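Local coordinates for protein 6-aminohexanoate-dimer hydrolase (Bacillus anthracis, PDB 4GB7) that is a putative 6-aminohexanoate-dimer hydrolase of the serine beta-lactamase-like family, and probably cleaves the amide bond of nylon-type oligomers, at residues G147-S152 with S274-S279; K45-D50 with K61-I66. All coordinates share one frame; numbering follows the deposited sequence.

In the fold
Following the chain from its N terminus, contact 2 comes first: residues 45-50 precede the short helix 52-56, residues 61-66 follow it and run into strand 66-69, and their meeting closes a loop with only ten residues between the segments. Contact 1 opens much later, on helix 143-155, and closes 121 intervening residues on at helix 269-278. The two loops are therefore in series, neither nesting nor crossing. The centres of contact 1 and contact 2 lie about 27 Å apart, and the nearest atoms of contact 1 and contact 2 are about 12 Å apart. Contact 2 ties the N-terminal segment to the lead-in of the antiparallel sheet that begins with strand 66-69, whereas contact 1 joins two helices of the beta-lactamase-like fold.

Contact 1: residues G147-S152 with S274-S279; sequences GAIIQS and SERIWS
One face of the Arg276 guanidinium is covered by CG2 of Ile149, while CB of Ser152 approaches the group obliquely, 3.7 Å from Arg276 NH1. The packing continues down the arginine stem: CG2 of Ile149 lies 3.9 Å from Arg276 CD, and the two side chains cross at a slant. Ile149 CG2 is anti to the backbone N, with CG1 beside that N (chi1 -62°), and both branches touch the arginine CD. Polar anchoring comes from elsewhere, as Arg276 NH1 forms a salt bridge with Glu156 and NE donates a hydrogen bond to OD1 of Asn272, two partners that would restrict the group's rotation. Ser152 turns its hydroxyl back into its own helix. OG bonds Ala148 O at 2.9 Å from 33° outside the carbonyl plane, and Ser152 N reaches the same oxygen from the opposite face. A looser apolar contact, Ala148 CB to Ile277 CD1 at 4.5 Å, extends the interface. The axes of the short helical segments 147-152 and 274-278 approach to 11.1 Å, with N-to-C directions 113° apart, evidence of a steep, side-chain-mediated crossing. This is helix-helix packing in the beta-lactamase-like fold, between helix 269-278 and helix 143-155, whose first residue Lys143 belongs to a probable SxxK motif with Ser140.

Contact 2: residues K45-D50 with K61-I66; sequences KNWLDD and KEFTLI
Phe63 and Trp47 carry the whole contact, which buries 98 Å² counted over both segments. The far end of the phenyl ring does the touching: CE2 lies over one face of the indole, 3.5 Å above its plane and displaced toward the rim, and CZ comes within 3.5 Å of Trp47 CG. The same CZ is also 3.5 Å from Trp47 CB, which places the phenyl end at the root of the indole, over the pyrrole part. Centroids of the phenyl and the five-membered ring are 4.8 Å apart in an oblique pairing, with the 49° tilt between the parallel and perpendicular limits. Phe63 reaches across because its CG is anti to the backbone N (chi1 179°), which swings the ring away from that N and out toward Trp47.

In one of its two conformers Leu48 places CG over the opposite face of the indole, so this cover is less certain than that of the phenyl. Trp47 follows Asn46 in a type I turn closed by the 2.9 Å bond from Asp49 N to Asn46 O. Outside the two segments, Tyr212 packs edge-to-face with the tryptophan, Ile217 O receives a weak hydrogen bond from NE1, and Ser56 OG bonds Trp47 O, tying the turn to helix 52-56.

The touching atoms are nearly all carbon and the segments share no hydrogen bond, so van der Waals and aromatic contact hold the pair together, while the polar groups of the tryptophan, NE1 weakly and the backbone O, find their partners elsewhere.

Contact 1: residues G147-S152 with S274-S279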
loop_
_atom_site.group_PDB
_atom_site.type_symbol
_atom_site.label_atom_id
_atom_site.label_comp_id
_atom_site.label_asym_id
_atom_site.label_seq_id
_atom_site.Cartn_x
_atom_site.Cartn_y
_atom_site.Cartn_z
ATOM N N GLY A 147 -7.157 1.383 -6.426
ATOM C CA GLY A 147 -6.902 1.186 -7.867
ATOM C C GLY A 147 -7.711 0.027 -8.463
ATOM O O GLY A 147 -8.309 0.136 -9.533
ATOM N N ALA A 148 -7.734 -1.088 -7.757
ATOM C CA ALA A 148 -8.448 -2.282 -8.212
ATOM C C ALA A 148 -9.932 -2.026 -8.368
ATOM O O ALA A 148 -10.527 -2.488 -9.353
ATOM C CB ALA A 148 -8.216 -3.423 -7.243
ATOM N N ILE A 149 -10.523 -1.312 -7.400
ATOM C CA ILE A 149 -11.964 -1.007 -7.415
ATOM C C ILE A 149 -12.260 -0.004 -8.511
ATOM O O ILE A 149 -13.297 -0.142 -9.210
ATOM C CB ILE A 149 -12.523 -0.546 -6.029
ATOM C CG1 ILE A 149 -12.327 -1.707 -5.017
ATOM C CG2 ILE A 149 -14.000 -0.117 -6.126
ATOM C CD1 ILE A 149 -12.432 -1.311 -3.555
ATOM N N ILE A 150 -11.395 0.998 -8.685
ATOM C CA ILE A 150 -11.574 1.910 -9.818
ATOM C C ILE A 150 -11.613 1.180 -11.167
ATOM O O ILE A 150 -12.517 1.414 -12.025
ATOM C CB ILE A 150 -10.490 2.999 -9.863
ATOM C CG1 ILE A 150 -10.749 4.035 -8.738
ATOM C CG2 ILE A 150 -10.469 3.696 -11.239
ATOM C CD1 ILE A 150 -11.976 4.944 -8.860
ATOM N N GLN A 151 -10.690 0.253 -11.339
ATOM C CA GLN A 151 -10.620 -0.542 -12.586
ATOM C C GLN A 151 -11.893 -1.368 -12.770
ATOM O O GLN A 151 -12.440 -1.446 -13.890
ATOM C CB GLN A 151 -9.400 -1.446 -12.614
ATOM C CG GLN A 151 -9.051 -1.987 -14.002
ATOM C CD GLN A 151 -8.678 -0.861 -14.953
ATOM O OE1 GLN A 151 -7.898 0.039 -14.603
ATOM N NE2 GLN A 151 -9.263 -0.868 -16.135
ATOM N N SER A 152 -12.376 -1.964 -11.672
ATOM C CA SER A 152 -13.624 -2.767 -11.701
ATOM C C SER A 152 -14.790 -1.875 -12.118
ATOM O O SER A 152 -15.565 -2.251 -12.978
ATOM C CB SER A 152 -13.925 -3.410 -10.351
ATOM O OG SER A 152 -12.822 -4.198 -9.946
ATOM N N SER A 274 -14.513 -4.770 1.339
ATOM C CA SER A 274 -15.058 -6.012 1.913
ATOM C C SER A 274 -15.904 -6.798 0.925
ATOM O O SER A 274 -15.675 -7.969 0.701
ATOM C CB SER A 274 -15.919 -5.733 3.164
ATOM O OG SER A 274 -16.457 -6.953 3.677
ATOM N N GLU A 275 -16.858 -6.131 0.293
ATOM C CA GLU A 275 -17.769 -6.828 -0.605
ATOM C C GLU A 275 -17.056 -7.365 -1.858
ATOM O O GLU A 275 -17.292 -8.466 -2.353
ATOM C CB GLU A 275 -18.908 -5.878 -0.990
ATOM C CG GLU A 275 -19.840 -5.612 0.185
ATOM C CD GLU A 275 -20.968 -4.664 -0.104
ATOM O OE1 GLU A 275 -21.139 -4.261 -1.247
ATOM O OE2 GLU A 275 -21.725 -4.371 0.822
ATOM N N ARG A 276 -16.137 -6.566 -2.379
ATOM C CA ARG A 276 -15.503 -6.901 -3.643
ATOM C C ARG A 276 -14.296 -7.819 -3.520
ATOM O O ARG A 276 -13.956 -8.536 -4.478
ATOM C CB ARG A 276 -15.122 -5.621 -4.358
ATOM C CG ARG A 276 -16.307 -4.805 -4.829
ATOM C CD ARG A 276 -15.910 -3.387 -5.187
ATOM N NE ARG A 276 -17.046 -2.642 -5.735
ATOM C CZ ARG A 276 -17.444 -2.694 -7.011
ATOM N NH1 ARG A 276 -16.772 -3.406 -7.933
ATOM N NH2 ARG A 276 -18.511 -1.988 -7.389
ATOM N N ILE A 277 -13.592 -7.761 -2.397
ATOM C CA ILE A 277 -12.310 -8.430 -2.284
ATOM C C ILE A 277 -12.211 -9.229 -0.983
ATOM O O ILE A 277 -11.953 -10.441 -1.026
ATOM C CB ILE A 277 -11.094 -7.453 -2.378
ATOM C CG1 ILE A 277 -11.118 -6.718 -3.712
ATOM C CG2 ILE A 277 -9.781 -8.175 -2.007
ATOM C CD1 ILE A 277 -10.132 -5.560 -3.812
ATOM N N TRP A 278 -12.392 -8.564 0.144
ATOM C CA TRP A 278 -11.987 -9.144 1.462
ATOM C C TRP A 278 -12.851 -10.331 1.878
ATOM O O TRP A 278 -12.457 -11.136 2.700
ATOM C CB TRP A 278 -11.954 -8.081 2.604
ATOM C CG TRP A 278 -10.776 -8.320 3.500
ATOM C CD1 TRP A 278 -10.722 -9.049 4.668
ATOM C CD2 TRP A 278 -9.425 -7.886 3.231
ATOM N NE1 TRP A 278 -9.437 -9.086 5.155
ATOM C CE2 TRP A 278 -8.595 -8.427 4.299
ATOM C CE3 TRP A 278 -8.829 -7.130 2.226
ATOM C CZ2 TRP A 278 -7.232 -8.167 4.358
ATOM C CZ3 TRP A 278 -7.456 -6.900 2.283
ATOM C CH2 TRP A 278 -6.687 -7.376 3.328
ATOM N N SER A 279 -14.068 -10.382 1.369
ATOM C CA SER A 279 -15.007 -11.444 1.664
ATOM C C SER A 279 -14.948 -12.555 0.607
ATOM O O SER A 279 -15.643 -13.540 0.763
ATOM C CB SER A 279 -16.428 -10.909 1.723
ATOM O OG SER A 279 -16.872 -10.453 0.473
#

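Contact 2: residues K45-D50 with K61-I66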
loop_
_atom_site.group_PDB
_atom_site.type_symbol
_atom_site.label_atom_id
_atom_site.label_comp_id
_atom_site.label_asym_id
_atom_site.label_seq_id
_atom_site.Cartn_x
_atom_site.Cartn_y
_atom_site.Cartn_z
ATOM N N LYS A 45 1.890 12.934 18.922
ATOM C CA LYS A 45 3.158 13.569 18.605
ATOM C C LYS A 45 4.193 12.559 18.153
ATOM O O LYS A 45 4.895 12.814 17.170
ATOM C CB LYS A 45 3.697 14.413 19.788
ATOM C CG LYS A 45 4.672 15.489 19.349
ATOM C CD LYS A 45 5.229 16.380 20.478
ATOM C CE LYS A 45 4.186 16.845 21.495
ATOM N NZ LYS A 45 3.796 15.788 22.483
ATOM N N ASN A 46 4.232 11.398 18.821
ATOM C CA ASN A 46 5.328 10.471 18.704
ATOM C C ASN A 46 5.082 9.109 18.031
ATOM O O ASN A 46 6.025 8.341 17.896
ATOM C CB ASN A 46 5.989 10.224 20.079
ATOM C CG ASN A 46 5.156 9.326 21.012
ATOM O OD1 ASN A 46 4.172 8.688 20.601
ATOM N ND2 ASN A 46 5.556 9.278 22.284
ATOM N N TRP A 47 3.849 8.837 17.589
ATOM C CA TRP A 47 3.487 7.511 17.155
ATOM C C TRP A 47 4.279 7.017 15.963
ATOM O O TRP A 47 4.374 5.807 15.776
ATOM C CB TRP A 47 2.007 7.392 16.879
ATOM C CG TRP A 47 1.514 8.132 15.690
ATOM C CD1 TRP A 47 1.162 9.465 15.611
ATOM C CD2 TRP A 47 1.378 7.616 14.355
ATOM N NE1 TRP A 47 0.746 9.790 14.327
ATOM C CE2 TRP A 47 0.873 8.711 13.529
ATOM C CE3 TRP A 47 1.558 6.382 13.784
ATOM C CZ2 TRP A 47 0.600 8.547 12.195
ATOM C CZ3 TRP A 47 1.270 6.229 12.435
ATOM C CH2 TRP A 47 0.816 7.296 11.657
ATOM N N LEU A 48 4.824 7.938 15.174
ATOM C CA LEU A 48 5.607 7.648 13.984
ATOM C C LEU A 48 7.085 7.482 14.235
ATOM O O LEU A 48 7.877 7.202 13.300
ATOM C CB LEU A 48 5.449 8.786 12.984
ATOM C CG LEU A 48 4.095 8.842 12.336
ATOM C CD1 LEU A 48 4.076 10.089 11.455
ATOM C CD2 LEU A 48 3.799 7.573 11.534
ATOM N N ASP A 49 7.488 7.651 15.478
ATOM C CA ASP A 49 8.904 7.664 15.817
ATOM C C ASP A 49 9.250 6.341 16.474
ATOM O O ASP A 49 8.410 5.761 17.160
ATOM C CB ASP A 49 9.206 8.785 16.812
ATOM C CG ASP A 49 9.001 10.154 16.257
ATOM O OD1 ASP A 49 9.196 10.375 15.039
ATOM O OD2 ASP A 49 8.649 11.021 17.091
ATOM N N ASP A 50 10.495 5.904 16.290
ATOM C CA ASP A 50 11.021 4.801 17.054
ATOM C C ASP A 50 11.143 5.247 18.520
ATOM O O ASP A 50 11.639 6.349 18.782
ATOM C CB ASP A 50 12.418 4.384 16.544
ATOM C CG ASP A 50 12.881 3.082 17.163
ATOM O OD1 ASP A 50 12.262 2.020 16.889
ATOM O OD2 ASP A 50 13.898 3.106 17.915
ATOM N N LYS A 61 -5.814 0.308 15.528
ATOM C CA LYS A 61 -7.198 0.456 15.963
ATOM C C LYS A 61 -7.328 0.852 17.450
ATOM O O LYS A 61 -8.399 1.236 17.878
ATOM C CB LYS A 61 -7.996 -0.803 15.697
ATOM C CG LYS A 61 -7.488 -2.057 16.391
ATOM C CD LYS A 61 -8.452 -3.205 16.190
ATOM C CE LYS A 61 -7.794 -4.520 16.533
ATOM N NZ LYS A 61 -8.663 -5.667 16.145
ATOM N N GLU A 62 -6.273 0.709 18.249
ATOM C CA GLU A 62 -6.311 1.205 19.648
ATOM C C GLU A 62 -5.961 2.683 19.803
ATOM O O GLU A 62 -6.068 3.227 20.893
ATOM C CB GLU A 62 -5.373 0.376 20.534
ATOM C CG GLU A 62 -5.683 -1.100 20.542
ATOM C CD GLU A 62 -4.903 -1.836 21.605
ATOM O OE1 GLU A 62 -4.654 -1.255 22.706
ATOM O OE2 GLU A 62 -4.484 -2.977 21.297
ATOM N N PHE A 63 -5.633 3.337 18.695
ATOM C CA PHE A 63 -5.049 4.665 18.657
ATOM C C PHE A 63 -5.913 5.631 17.834
ATOM O O PHE A 63 -5.829 6.834 18.004
ATOM C CB PHE A 63 -3.617 4.480 18.038
ATOM C CG PHE A 63 -2.839 5.731 17.888
ATOM C CD1 PHE A 63 -2.366 6.395 18.990
ATOM C CD2 PHE A 63 -2.553 6.237 16.633
ATOM C CE1 PHE A 63 -1.628 7.558 18.862
ATOM C CE2 PHE A 63 -1.827 7.401 16.488
ATOM C CZ PHE A 63 -1.362 8.061 17.612
ATOM N N THR A 64 -6.780 5.093 16.986
ATOM C CA THR A 64 -7.451 5.864 15.948
ATOM C C THR A 64 -8.887 5.372 15.759
ATOM O O THR A 64 -9.268 4.293 16.204
ATOM C CB THR A 64 -6.768 5.645 14.557
ATOM O OG1 THR A 64 -6.876 4.255 14.211
ATOM C CG2 THR A 64 -5.345 6.024 14.551
ATOM N N LEU A 65 -9.648 6.150 15.006
ATOM C CA LEU A 65 -10.942 5.741 14.512
ATOM C C LEU A 65 -10.781 4.844 13.283
ATOM O O LEU A 65 -9.922 5.104 12.430
ATOM C CB LEU A 65 -11.732 6.976 14.103
ATOM C CG LEU A 65 -12.008 8.047 15.192
ATOM C CD1 LEU A 65 -12.823 9.164 14.531
ATOM C CD2 LEU A 65 -12.679 7.422 16.420
ATOM N N ILE A 66 -11.638 3.820 13.187
ATOM C CA ILE A 66 -11.538 2.810 12.115
ATOM C C ILE A 66 -12.902 2.430 11.555
ATOM O O ILE A 66 -13.933 2.555 12.227
ATOM C CB ILE A 66 -10.817 1.542 12.559
ATOM C CG1 ILE A 66 -11.612 0.745 13.602
ATOM C CG2 ILE A 66 -9.428 1.877 13.076
ATOM C CD1 ILE A 66 -11.192 -0.714 13.736
#